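Local coordinates for Ketoacyl_synth_N domain-containing protein (Photorhabdus luminescens subsp. laumondii, PDB 6SMO) that probably takes part in beta-ketoacyl chain elongation, as a ketosynthase-family protein associated with a second ketosynthase-like chain, at residues L306-L310 / D321-A325; V100-F104 / Q313-S317; A80-L86 / L225-E229; R4-V10 / A238-L244. All coordinates share one frame; numbering follows the deposited sequence.

Contact 1: L306-L310 / D321-A325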
loop_
_atom_site.group_PDB
_atom_site.type_symbol
_atom_site.label_atom_id
_atom_site.label_comp_id
_atom_site.label_asym_id
_atom_site.label_seq_id
_atom_site.Cartn_x
_atom_site.Cartn_y
_atom_site.Cartn_z
ATOM N N LEU C 306 -20.290 20.795 1.274
ATOM C CA LEU C 306 -20.616 19.902 2.422
ATOM C C LEU C 306 -19.469 19.894 3.442
ATOM O O LEU C 306 -19.625 19.222 4.479
ATOM C CB LEU C 306 -20.876 18.481 1.908
ATOM C CG LEU C 306 -21.982 18.323 0.864
ATOM C CD1 LEU C 306 -22.184 16.854 0.525
ATOM C CD2 LEU C 306 -23.291 18.939 1.337
ATOM N N ARG C 307 -18.369 20.606 3.170
ATOM C CA ARG C 307 -17.116 20.527 3.972
ATOM C C ARG C 307 -17.292 21.194 5.338
ATOM O O ARG C 307 -16.734 20.706 6.317
ATOM C CB ARG C 307 -15.929 21.122 3.207
ATOM C CG ARG C 307 -14.569 20.703 3.752
ATOM C CD ARG C 307 -14.314 19.205 3.700
ATOM N NE ARG C 307 -14.444 18.664 2.350
ATOM C CZ ARG C 307 -15.334 17.752 1.949
ATOM N NH1 ARG C 307 -15.335 17.358 0.685
ATOM N NH2 ARG C 307 -16.209 17.228 2.791
ATOM N N PRO C 308 -18.035 22.319 5.475
ATOM C CA PRO C 308 -18.284 22.903 6.795
ATOM C C PRO C 308 -19.030 21.956 7.750
ATOM O O PRO C 308 -18.800 22.042 8.943
ATOM C CB PRO C 308 -19.149 24.141 6.504
ATOM C CG PRO C 308 -18.870 24.461 5.051
ATOM C CD PRO C 308 -18.635 23.117 4.395
ATOM N N TYR C 309 -19.886 21.083 7.207
ATOM C CA TYR C 309 -20.774 20.162 7.965
ATOM C C TYR C 309 -20.059 18.827 8.214
ATOM O O TYR C 309 -20.119 18.328 9.355
ATOM C CB TYR C 309 -22.098 19.958 7.221
ATOM C CG TYR C 309 -22.716 21.223 6.676
ATOM C CD1 TYR C 309 -22.923 22.326 7.489
ATOM C CD2 TYR C 309 -23.098 21.320 5.347
ATOM C CE1 TYR C 309 -23.487 23.493 6.997
ATOM C CE2 TYR C 309 -23.665 22.478 4.839
ATOM C CZ TYR C 309 -23.861 23.569 5.666
ATOM O OH TYR C 309 -24.419 24.713 5.173
ATOM N N LEU C 310 -19.345 18.334 7.200
ATOM C CA LEU C 310 -18.654 17.020 7.252
ATOM C C LEU C 310 -17.214 17.125 7.768
ATOM O O LEU C 310 -16.685 16.093 8.151
ATOM C CB LEU C 310 -18.692 16.386 5.858
ATOM C CG LEU C 310 -20.070 15.958 5.363
ATOM C CD1 LEU C 310 -19.990 15.440 3.940
ATOM C CD2 LEU C 310 -20.669 14.905 6.273
ATOM N N ASP C 321 -18.812 11.918 0.326
ATOM C CA ASP C 321 -19.596 12.773 -0.608
ATOM C C ASP C 321 -20.236 11.884 -1.683
ATOM O O ASP C 321 -21.431 12.087 -1.977
ATOM C CB ASP C 321 -18.724 13.865 -1.235
ATOM C CG ASP C 321 -18.152 14.856 -0.234
ATOM O OD1 ASP C 321 -17.691 14.411 0.836
ATOM O OD2 ASP C 321 -18.171 16.067 -0.534
ATOM N N SER C 322 -19.467 10.938 -2.236
ATOM C CA SER C 322 -19.908 9.957 -3.266
ATOM C C SER C 322 -20.945 8.992 -2.676
ATOM O O SER C 322 -21.837 8.558 -3.431
ATOM C CB SER C 322 -18.735 9.206 -3.846
ATOM O OG SER C 322 -17.827 10.090 -4.485
ATOM N N VAL C 323 -20.820 8.665 -1.384
ATOM C CA VAL C 323 -21.784 7.813 -0.624
ATOM C C VAL C 323 -23.128 8.550 -0.541
ATOM O O VAL C 323 -24.162 7.923 -0.851
ATOM C CB VAL C 323 -21.233 7.445 0.769
ATOM C CG1 VAL C 323 -22.330 7.037 1.745
ATOM C CG2 VAL C 323 -20.173 6.359 0.675
ATOM N N LEU C 324 -23.102 9.828 -0.146
ATOM C CA LEU C 324 -24.297 10.716 -0.058
ATOM C C LEU C 324 -24.898 10.919 -1.456
ATOM O O LEU C 324 -26.129 10.776 -1.590
ATOM C CB LEU C 324 -23.900 12.056 0.572
ATOM C CG LEU C 324 -24.154 12.193 2.074
ATOM C CD1 LEU C 324 -23.586 11.016 2.852
ATOM C CD2 LEU C 324 -23.576 13.500 2.597
ATOM N N ALA C 325 -24.060 11.239 -2.449
ATOM C CA ALA C 325 -24.461 11.531 -3.849
ATOM C C ALA C 325 -25.199 10.328 -4.449
ATOM O O ALA C 325 -26.175 10.550 -5.192
ATOM C CB ALA C 325 -23.249 11.898 -4.670
#
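Arg307 and Asp321 meet through a single weak salt bridge, NH1 to OD2 at 3.3 Å, and three leucine side chains gather beside it. The oxygen lies at the guanidinium edge, near its plane, yet the two flat groups are turned 56° from each other and the side chains cross nearly at a right angle, so the pair does not form a bidentate grip. Bends at chi2 (61°) and chi3 (57°) bring the end of the arginine nearer to Asp321. Next to the charges, Leu324 CD2 is approached by Leu306 CD1 at 4.2 Å and by Leu310 CD1 at 4.3 Å, with Leu306 and Leu324 sliding past one another in opposite directions. Leu310 CD1 also rests 4.0 Å from Asp321 OD1. The two leucines of 306-310 are set one turn apart by the backbone bond from Leu310 N to Leu306 O.

Farther out, Asp321 OD1 receives a weak hydrogen bond from Gly318 N, Arg307 NE gives a weak one to Asp280 O, and Asn305 OD1 takes the Arg307 N-H. These outer bonds position Arg307 and Asp321, whose pairing, with the leucine contacts, joins the short helix 307-310 to helix 319-329. Chemically, a buried carboxylate with the arginine on one oxygen and a backbone amide on the other would probably remain ionised, although each bond is weak.

Contact 2: V100-F104 / Q313-S317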
loop_
_atom_site.group_PDB
_atom_site.type_symbol
_atom_site.label_atom_id
_atom_site.label_comp_id
_atom_site.label_asym_id
_atom_site.label_seq_id
_atom_site.Cartn_x
_atom_site.Cartn_y
_atom_site.Cartn_z
ATOM N N VAL C 100 -8.875 0.621 -1.222
ATOM C CA VAL C 100 -8.897 1.439 0.026
ATOM C C VAL C 100 -8.048 2.703 -0.131
ATOM O O VAL C 100 -7.098 2.684 -0.900
ATOM C CB VAL C 100 -8.394 0.603 1.222
ATOM C CG1 VAL C 100 -8.647 1.252 2.569
ATOM C CG2 VAL C 100 -8.947 -0.806 1.211
ATOM N N GLY C 101 -8.460 3.769 0.553
ATOM C CA GLY C 101 -7.742 5.051 0.673
ATOM C C GLY C 101 -7.466 5.371 2.132
ATOM O O GLY C 101 -8.441 5.472 2.903
ATOM N N ASN C 102 -6.192 5.494 2.511
ATOM C CA ASN C 102 -5.762 5.780 3.907
ATOM C C ASN C 102 -4.392 6.462 3.887
ATOM O O ASN C 102 -3.473 5.914 3.247
ATOM C CB ASN C 102 -5.734 4.511 4.761
ATOM C CG ASN C 102 -5.314 4.781 6.189
ATOM O OD1 ASN C 102 -4.251 4.340 6.620
ATOM N ND2 ASN C 102 -6.128 5.523 6.922
ATOM N N CYS C 103 -4.266 7.595 4.585
ATOM C CA CYS C 103 -3.087 8.503 4.555
ATOM C C CYS C 103 -2.247 8.357 5.833
ATOM O O CYS C 103 -1.018 8.183 5.705
ATOM C CB CYS C 103 -3.531 9.951 4.380
ATOM S SG CYS C 103 -4.503 10.226 2.875
ATOM N N PHE C 104 -2.878 8.424 7.011
ATOM C CA PHE C 104 -2.202 8.575 8.331
ATOM C C PHE C 104 -1.883 7.214 8.968
ATOM O O PHE C 104 -1.106 7.199 9.945
ATOM C CB PHE C 104 -3.048 9.434 9.274
ATOM C CG PHE C 104 -2.913 10.918 9.042
ATOM C CD1 PHE C 104 -1.824 11.615 9.543
ATOM C CD2 PHE C 104 -3.866 11.613 8.314
ATOM C CE1 PHE C 104 -1.696 12.979 9.326
ATOM C CE2 PHE C 104 -3.735 12.977 8.098
ATOM C CZ PHE C 104 -2.651 13.657 8.604
ATOM N N GLN C 313 -11.727 15.093 6.369
ATOM C CA GLN C 313 -11.513 13.683 6.779
ATOM C C GLN C 313 -10.369 13.074 5.969
ATOM O O GLN C 313 -10.189 11.859 6.069
ATOM C CB GLN C 313 -12.796 12.884 6.570
ATOM C CG GLN C 313 -14.034 13.561 7.131
ATOM C CD GLN C 313 -15.259 12.709 6.930
ATOM O OE1 GLN C 313 -16.132 13.020 6.127
ATOM N NE2 GLN C 313 -15.322 11.612 7.655
ATOM N N PHE C 314 -9.645 13.897 5.203
ATOM C CA PHE C 314 -8.542 13.411 4.331
ATOM C C PHE C 314 -9.096 12.431 3.298
ATOM O O PHE C 314 -9.941 12.841 2.511
ATOM C CB PHE C 314 -7.324 12.953 5.132
ATOM C CG PHE C 314 -6.809 14.032 6.043
ATOM C CD1 PHE C 314 -5.923 14.982 5.577
ATOM C CD2 PHE C 314 -7.262 14.131 7.344
ATOM C CE1 PHE C 314 -5.475 15.994 6.405
ATOM C CE2 PHE C 314 -6.812 15.140 8.173
ATOM C CZ PHE C 314 -5.919 16.066 7.701
ATOM N N SER C 315 -8.632 11.184 3.322
ATOM C CA SER C 315 -9.037 10.162 2.324
ATOM C C SER C 315 -10.550 9.915 2.334
ATOM O O SER C 315 -11.090 9.589 1.280
ATOM C CB SER C 315 -8.243 8.895 2.457
ATOM O OG SER C 315 -8.547 8.230 3.666
ATOM N N VAL C 316 -11.184 9.955 3.500
ATOM C CA VAL C 316 -12.659 9.754 3.590
ATOM C C VAL C 316 -13.374 10.900 2.864
ATOM O O VAL C 316 -14.442 10.654 2.292
ATOM C CB VAL C 316 -13.129 9.566 5.044
ATOM C CG1 VAL C 316 -14.581 9.136 5.114
ATOM C CG2 VAL C 316 -12.257 8.565 5.772
ATOM N N SER C 317 -12.848 12.121 2.960
ATOM C CA SER C 317 -13.447 13.283 2.254
ATOM C C SER C 317 -13.465 13.005 0.749
ATOM O O SER C 317 -12.441 12.592 0.204
ATOM C CB SER C 317 -12.715 14.543 2.563
ATOM O OG SER C 317 -12.955 14.930 3.898
#
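An edge-to-face aromatic pair, Phe104 on Phe314, together with a serine held near a strand end, joins the loop following strand 96-101 to the turn 313-317, in the buried part of the thiolase-type fold, next to the partner chain. Phe104 sends its CE2 corner to the centre of the Phe314 ring, 3.6 Å above that plane; the centroids are 4.9 Å apart and the planes stand at 76°, which makes the pair T-shaped. The segment probably corresponds to the glycine-rich NSFGFGGTN loop of ketosynthases. Phe314 here takes a positive phi of 61°.

Beside the aromatic pair, Ser315 OG lies 2.9 Å from Gly101 O. Its stronger polar partner is Glu187, whose OE1 also takes the Cys103 N-H, so one carboxylate oxygen ties both segments together. With chi1 at 68°, the hydroxyl is placed between the backbone N and the carbonyl carbon, facing the strand end. Cys103 SG fills in against Ser315 CB at 4.0 Å. Within the turn, Gln313 N donates to Ser317 OG at 2.8 Å, bridging the two ends of the segment.

Around this centre, strand 180-187 runs beside Gly101 and meets Ser315 and Val316, helix 192-204 packs its Leu198 on both phenylalanines, and Phe165 and Tyr162 of the partner ketosynthase-like chain cover Phe104 and Phe314.

Contact 3: A80-L86 / L225-E229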
loop_
_atom_site.group_PDB
_atom_site.type_symbol
_atom_site.label_atom_id
_atom_site.label_comp_id
_atom_site.label_asym_id
_atom_site.label_seq_id
_atom_site.Cartn_x
_atom_site.Cartn_y
_atom_site.Cartn_z
ATOM N N ALA C 80 -22.419 -1.614 3.707
ATOM C CA ALA C 80 -22.481 -1.423 2.237
ATOM C C ALA C 80 -22.911 -2.726 1.548
ATOM O O ALA C 80 -23.752 -2.654 0.630
ATOM C CB ALA C 80 -21.147 -0.937 1.726
ATOM N N LEU C 81 -22.355 -3.867 1.972
ATOM C CA LEU C 81 -22.663 -5.210 1.405
ATOM C C LEU C 81 -24.100 -5.617 1.763
ATOM O O LEU C 81 -24.730 -6.311 0.941
ATOM C CB LEU C 81 -21.658 -6.242 1.930
ATOM C CG LEU C 81 -20.271 -6.204 1.289
ATOM C CD1 LEU C 81 -19.297 -7.086 2.056
ATOM C CD2 LEU C 81 -20.327 -6.627 -0.172
ATOM N N LYS C 82 -24.589 -5.211 2.939
ATOM C CA LYS C 82 -25.953 -5.544 3.434
ATOM C C LYS C 82 -26.991 -4.771 2.610
ATOM O O LYS C 82 -28.060 -5.345 2.324
ATOM C CB LYS C 82 -26.094 -5.227 4.927
ATOM C CG LYS C 82 -26.951 -6.210 5.714
ATOM C CD LYS C 82 -26.232 -7.508 6.025
ATOM C CE LYS C 82 -27.100 -8.513 6.752
ATOM N NZ LYS C 82 -26.320 -9.701 7.175
ATOM N N ALA C 83 -26.681 -3.521 2.252
ATOM C CA ALA C 83 -27.535 -2.623 1.438
ATOM C C ALA C 83 -27.604 -3.131 -0.009
ATOM O O ALA C 83 -28.680 -3.000 -0.625
ATOM C CB ALA C 83 -27.007 -1.210 1.499
ATOM N N SER C 84 -26.500 -3.681 -0.526
ATOM C CA SER C 84 -26.373 -4.206 -1.913
ATOM C C SER C 84 -27.168 -5.509 -2.068
ATOM O O SER C 84 -27.588 -5.804 -3.205
ATOM C CB SER C 84 -24.926 -4.401 -2.294
ATOM O OG SER C 84 -24.339 -5.453 -1.543
ATOM N N ARG C 85 -27.348 -6.256 -0.971
ATOM C CA ARG C 85 -28.105 -7.539 -0.908
ATOM C C ARG C 85 -27.372 -8.615 -1.722
ATOM O O ARG C 85 -28.054 -9.479 -2.308
ATOM C CB ARG C 85 -29.545 -7.346 -1.400
ATOM C CG ARG C 85 -30.326 -6.275 -0.650
ATOM C CD ARG C 85 -31.629 -5.916 -1.339
ATOM N NE ARG C 85 -32.313 -4.809 -0.681
ATOM C CZ ARG C 85 -33.423 -4.221 -1.124
ATOM N NH1 ARG C 85 -33.956 -3.222 -0.441
ATOM N NH2 ARG C 85 -33.999 -4.625 -2.245
ATOM N N LEU C 86 -26.034 -8.572 -1.740
ATOM C CA LEU C 86 -25.170 -9.569 -2.432
ATOM C C LEU C 86 -25.145 -10.866 -1.617
ATOM O O LEU C 86 -24.921 -10.787 -0.393
ATOM C CB LEU C 86 -23.753 -9.007 -2.593
ATOM C CG LEU C 86 -23.540 -8.052 -3.768
ATOM C CD1 LEU C 86 -22.256 -7.255 -3.591
ATOM C CD2 LEU C 86 -23.519 -8.806 -5.089
ATOM N N LEU C 225 -18.306 2.130 -0.870
ATOM C CA LEU C 225 -19.315 1.875 -1.932
ATOM C C LEU C 225 -19.109 0.457 -2.476
ATOM O O LEU C 225 -17.945 0.008 -2.524
ATOM C CB LEU C 225 -19.153 2.913 -3.049
ATOM C CG LEU C 225 -19.371 4.370 -2.645
ATOM C CD1 LEU C 225 -18.066 5.024 -2.214
ATOM C CD2 LEU C 225 -19.999 5.158 -3.785
ATOM N N VAL C 226 -20.197 -0.215 -2.860
ATOM C CA VAL C 226 -20.172 -1.515 -3.593
ATOM C C VAL C 226 -20.351 -1.216 -5.086
ATOM O O VAL C 226 -21.507 -1.201 -5.555
ATOM C CB VAL C 226 -21.242 -2.495 -3.072
ATOM C CG1 VAL C 226 -21.200 -3.828 -3.808
ATOM C CG2 VAL C 226 -21.123 -2.718 -1.574
ATOM N N LEU C 227 -19.245 -0.953 -5.786
ATOM C CA LEU C 227 -19.197 -0.834 -7.269
ATOM C C LEU C 227 -19.235 -2.243 -7.869
ATOM O O LEU C 227 -18.530 -3.124 -7.339
ATOM C CB LEU C 227 -17.922 -0.089 -7.687
ATOM C CG LEU C 227 -18.075 1.415 -7.910
ATOM C CD1 LEU C 227 -18.700 2.096 -6.702
ATOM C CD2 LEU C 227 -16.730 2.046 -8.244
ATOM N N GLU C 228 -20.036 -2.449 -8.918
ATOM C CA GLU C 228 -20.067 -3.725 -9.682
ATOM C C GLU C 228 -20.525 -3.475 -11.123
ATOM O O GLU C 228 -21.164 -2.436 -11.381
ATOM C CB GLU C 228 -20.948 -4.763 -8.984
ATOM C CG GLU C 228 -22.374 -4.311 -8.730
ATOM C CD GLU C 228 -23.265 -5.406 -8.168
ATOM O OE1 GLU C 228 -23.593 -6.345 -8.921
ATOM O OE2 GLU C 228 -23.613 -5.328 -6.973
ATOM N N GLU C 229 -20.196 -4.416 -12.013
ATOM C CA GLU C 229 -20.487 -4.372 -13.472
ATOM C C GLU C 229 -22.007 -4.348 -13.676
ATOM O O GLU C 229 -22.716 -5.039 -12.918
ATOM C CB GLU C 229 -19.820 -5.565 -14.161
ATOM C CG GLU C 229 -19.728 -5.437 -15.671
ATOM C CD GLU C 229 -20.843 -6.120 -16.442
ATOM O OE1 GLU C 229 -21.432 -5.468 -17.330
ATOM O OE2 GLU C 229 -21.115 -7.304 -16.160
#
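The carboxylate of Glu228 is the flat side-chain group that takes part here, and Leu86 comes up to its OE2 with both methyls, CD2 at 4.0 Å and CD1 slightly farther. That same oxygen has polar partners beyond the two segments, a salt bridge to Arg236 and a hydrogen bond with Thr8 OG1, while OE1 is bound to His232 ND1; the charge is probably offset by Arg236, and Leu86 adds an apolar contact beside it. The setting is the alpha/beta layering of the thiolase fold, where helix 68-84 lies on strand 218-229 with the short axes 8.1 Å apart and 52° between their directions.

Val226 is the central apolar contact between the two layers. Its branches divide the work: CG1 meets Leu86 CD1 tip to tip at 3.6 Å and touches Ser84 CB, whereas CG2 lies 3.4 Å from backbone Ala80 O and also meets Ala80 CB at 3.8 Å and the tip of Leu81. Chi1 near 180° sets CG1 anti to the backbone N, toward Leu86, and CG2 beside that N, next to Ala80. Leu182 of strand 180-187 also touches both Leu81 and Val226.

At the helix end, Arg85 leaves helical geometry with a positive phi, after which Leu86 points back to the sheet. Just before it, Ser84 OG donates back to Leu81 O at 2.7 Å, 39° out of the carbonyl plane.

Contact 4: R4-V10 / A238-L244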
loop_
_atom_site.group_PDB
_atom_site.type_symbol
_atom_site.label_atom_id
_atom_site.label_comp_id
_atom_site.label_asym_id
_atom_site.label_seq_id
_atom_site.Cartn_x
_atom_site.Cartn_y
_atom_site.Cartn_z
ATOM N N ARG C 4 -19.784 -0.872 -18.255
ATOM C CA ARG C 4 -20.537 0.132 -17.457
ATOM C C ARG C 4 -20.499 -0.286 -15.982
ATOM O O ARG C 4 -20.787 -1.464 -15.694
ATOM C CB ARG C 4 -21.969 0.267 -17.988
ATOM C CG ARG C 4 -22.048 0.819 -19.404
ATOM C CD ARG C 4 -23.453 0.778 -19.974
ATOM N NE ARG C 4 -24.328 1.785 -19.387
ATOM C CZ ARG C 4 -25.616 1.945 -19.687
ATOM N NH1 ARG C 4 -26.317 2.896 -19.092
ATOM N NH2 ARG C 4 -26.202 1.159 -20.575
ATOM N N VAL C 5 -20.136 0.647 -15.095
ATOM C CA VAL C 5 -19.983 0.431 -13.625
ATOM C C VAL C 5 -21.129 1.155 -12.910
ATOM O O VAL C 5 -21.406 2.317 -13.272
ATOM C CB VAL C 5 -18.611 0.926 -13.128
ATOM C CG1 VAL C 5 -18.375 0.576 -11.665
ATOM C CG2 VAL C 5 -17.473 0.400 -13.989
ATOM N N VAL C 6 -21.753 0.496 -11.928
ATOM C CA VAL C 6 -22.933 1.017 -11.171
ATOM C C VAL C 6 -22.715 0.794 -9.670
ATOM O O VAL C 6 -22.074 -0.210 -9.303
ATOM C CB VAL C 6 -24.247 0.367 -11.652
ATOM C CG1 VAL C 6 -24.654 0.875 -13.026
ATOM C CG2 VAL C 6 -24.181 -1.153 -11.641
ATOM N N VAL C 7 -23.241 1.707 -8.847
ATOM C CA VAL C 7 -23.226 1.635 -7.353
ATOM C C VAL C 7 -24.497 0.901 -6.910
ATOM O O VAL C 7 -25.596 1.373 -7.262
ATOM C CB VAL C 7 -23.141 3.039 -6.721
ATOM C CG1 VAL C 7 -23.000 2.974 -5.206
ATOM C CG2 VAL C 7 -22.017 3.872 -7.321
ATOM N N THR C 8 -24.350 -0.210 -6.177
ATOM C CA THR C 8 -25.466 -1.085 -5.720
ATOM C C THR C 8 -25.668 -0.973 -4.201
ATOM O O THR C 8 -26.808 -1.205 -3.754
ATOM C CB THR C 8 -25.235 -2.539 -6.149
ATOM O OG1 THR C 8 -23.898 -2.909 -5.804
ATOM C CG2 THR C 8 -25.463 -2.749 -7.629
ATOM N N GLY C 9 -24.619 -0.640 -3.442
ATOM C CA GLY C 9 -24.679 -0.494 -1.974
ATOM C C GLY C 9 -23.682 0.533 -1.463
ATOM O O GLY C 9 -22.613 0.680 -2.087
ATOM N N VAL C 10 -24.025 1.219 -0.367
ATOM C CA VAL C 10 -23.171 2.250 0.292
ATOM C C VAL C 10 -23.276 2.091 1.814
ATOM O O VAL C 10 -24.378 1.776 2.306
ATOM C CB VAL C 10 -23.551 3.678 -0.147
ATOM C CG1 VAL C 10 -23.175 3.940 -1.597
ATOM C CG2 VAL C 10 -25.024 3.985 0.088
ATOM N N ALA C 238 -30.606 -6.351 -8.766
ATOM C CA ALA C 238 -30.103 -5.470 -7.686
ATOM C C ALA C 238 -30.793 -4.103 -7.749
ATOM O O ALA C 238 -31.139 -3.659 -8.862
ATOM C CB ALA C 238 -28.606 -5.328 -7.802
ATOM N N SER C 239 -30.973 -3.465 -6.588
ATOM C CA SER C 239 -31.450 -2.065 -6.443
ATOM C C SER C 239 -30.288 -1.111 -6.745
ATOM O O SER C 239 -29.543 -0.766 -5.806
ATOM C CB SER C 239 -32.024 -1.822 -5.070
ATOM O OG SER C 239 -33.136 -2.672 -4.831
ATOM N N ILE C 240 -30.139 -0.719 -8.016
ATOM C CA ILE C 240 -29.032 0.153 -8.514
ATOM C C ILE C 240 -29.294 1.586 -8.035
ATOM O O ILE C 240 -30.330 2.157 -8.428
ATOM C CB ILE C 240 -28.910 0.078 -10.052
ATOM C CG1 ILE C 240 -28.703 -1.356 -10.548
ATOM C CG2 ILE C 240 -27.805 0.999 -10.550
ATOM C CD1 ILE C 240 -29.110 -1.570 -11.989
ATOM N N LEU C 241 -28.390 2.140 -7.220
ATOM C CA LEU C 241 -28.483 3.528 -6.689
ATOM C C LEU C 241 -28.232 4.524 -7.827
ATOM O O LEU C 241 -29.093 5.399 -8.049
ATOM C CB LEU C 241 -27.467 3.728 -5.559
ATOM C CG LEU C 241 -27.934 3.302 -4.168
ATOM C CD1 LEU C 241 -28.036 1.789 -4.065
ATOM C CD2 LEU C 241 -27.001 3.846 -3.097
ATOM N N CYS C 242 -27.091 4.389 -8.510
ATOM C CA CYS C 242 -26.632 5.297 -9.595
ATOM C C CYS C 242 -25.560 4.603 -10.443
ATOM O O CYS C 242 -25.141 3.487 -10.075
ATOM C CB CYS C 242 -26.086 6.597 -9.015
ATOM S SG CYS C 242 -24.634 6.363 -7.958
ATOM N N GLU C 243 -25.145 5.251 -11.537
ATOM C CA GLU C 243 -24.085 4.779 -12.466
ATOM C C GLU C 243 -22.877 5.720 -12.364
ATOM O O GLU C 243 -23.087 6.946 -12.434
ATOM C CB GLU C 243 -24.619 4.738 -13.900
ATOM C CG GLU C 243 -23.680 4.062 -14.884
ATOM C CD GLU C 243 -24.176 4.006 -16.319
ATOM O OE1 GLU C 243 -25.168 4.694 -16.634
ATOM O OE2 GLU C 243 -23.565 3.271 -17.121
ATOM N N LEU C 244 -21.670 5.166 -12.199
ATOM C CA LEU C 244 -20.393 5.928 -12.263
ATOM C C LEU C 244 -20.032 6.134 -13.737
ATOM O O LEU C 244 -19.651 5.147 -14.399
ATOM C CB LEU C 244 -19.293 5.172 -11.508
ATOM C CG LEU C 244 -18.059 6.002 -11.149
ATOM C CD1 LEU C 244 -17.428 5.509 -9.856
ATOM C CD2 LEU C 244 -17.035 5.993 -12.276
HETATM O O HOH W 1 -20.665 3.275 -16.113
#
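Val7 offers both backbone groups to the opposing strand, its N donating to Cys242 O at 2.9 Å and its O accepting from Leu241 N at the same length. Leu241 and Cys242 both stand across from this one valine, a classic beta bulge in the antiparallel pairing. This is the tightly packed part. Val7 CG2 lies 3.7 Å from Cys242 SG, and the extra residue lets Leu241 reach along strand 5-10 until its CD2 meets Val10 CG2 at 3.8 Å. Next to the bulge, Val6 and Glu243 form a non-hydrogen-bonded pair; Ile240 CG2 closes on Val6 CB at 3.8 Å, while Val6 CG1 touches the aliphatic CG of Glu243.

Toward Arg4 the contact opens to solvent. Arg4 grips Glu243 side-on: NE reaches OE2 at 2.8 Å and NH1 reaches OE1 at 3.3 Å, each oxygen met on its syn side, with the guanidinium and carboxylate planes 36° apart. A fully extended Glu243 (chi1 -171°, chi2 180°) carries the acid out to the exposed arginine, whose chain bends at chi3. A water accepts from Val5 N at 2.9 Å and lies within hydrogen-bonding distance of Glu243 OE2 and Leu244 O, so it links the two segments here.

In the sheet, strand 5-13 has strand 218-229 as its other neighbour, and strand 242-251 pairs on, antiparallel, with strand 362-369. Helix 230-235 packs on Val6 and Ile240, helix 161-175 on Val5 and Leu244, and helix 319-329 on Val7, Leu241 and Cys242.

Contacts 3 and 4 form one unit: their centres are 8 Å apart, strands 218-229 and 5-13 are sheet neighbours, and Val226 N probably bonds to Gly9 O at 2.7 Å. Contact 1 joins them through helix 319-329, where Val323 CG2 packs on Leu225 CD1 at 3.8 Å and Val323 CG1 on Val10 CB at 4.0 Å. Contact 2 touches contact 1 where Arg307 NH2 packs 4.1 Å from Ser317 OG, centres 14 Å apart; it does not touch contact 4 or contact 3, whose centre is about 21 Å away. The Asn102 side chain of contact 2 lies about 11 Å from the bound pentaketo-aldehyde, whose pocket is lined by Val129, Ala130, Trp133 and Phe134.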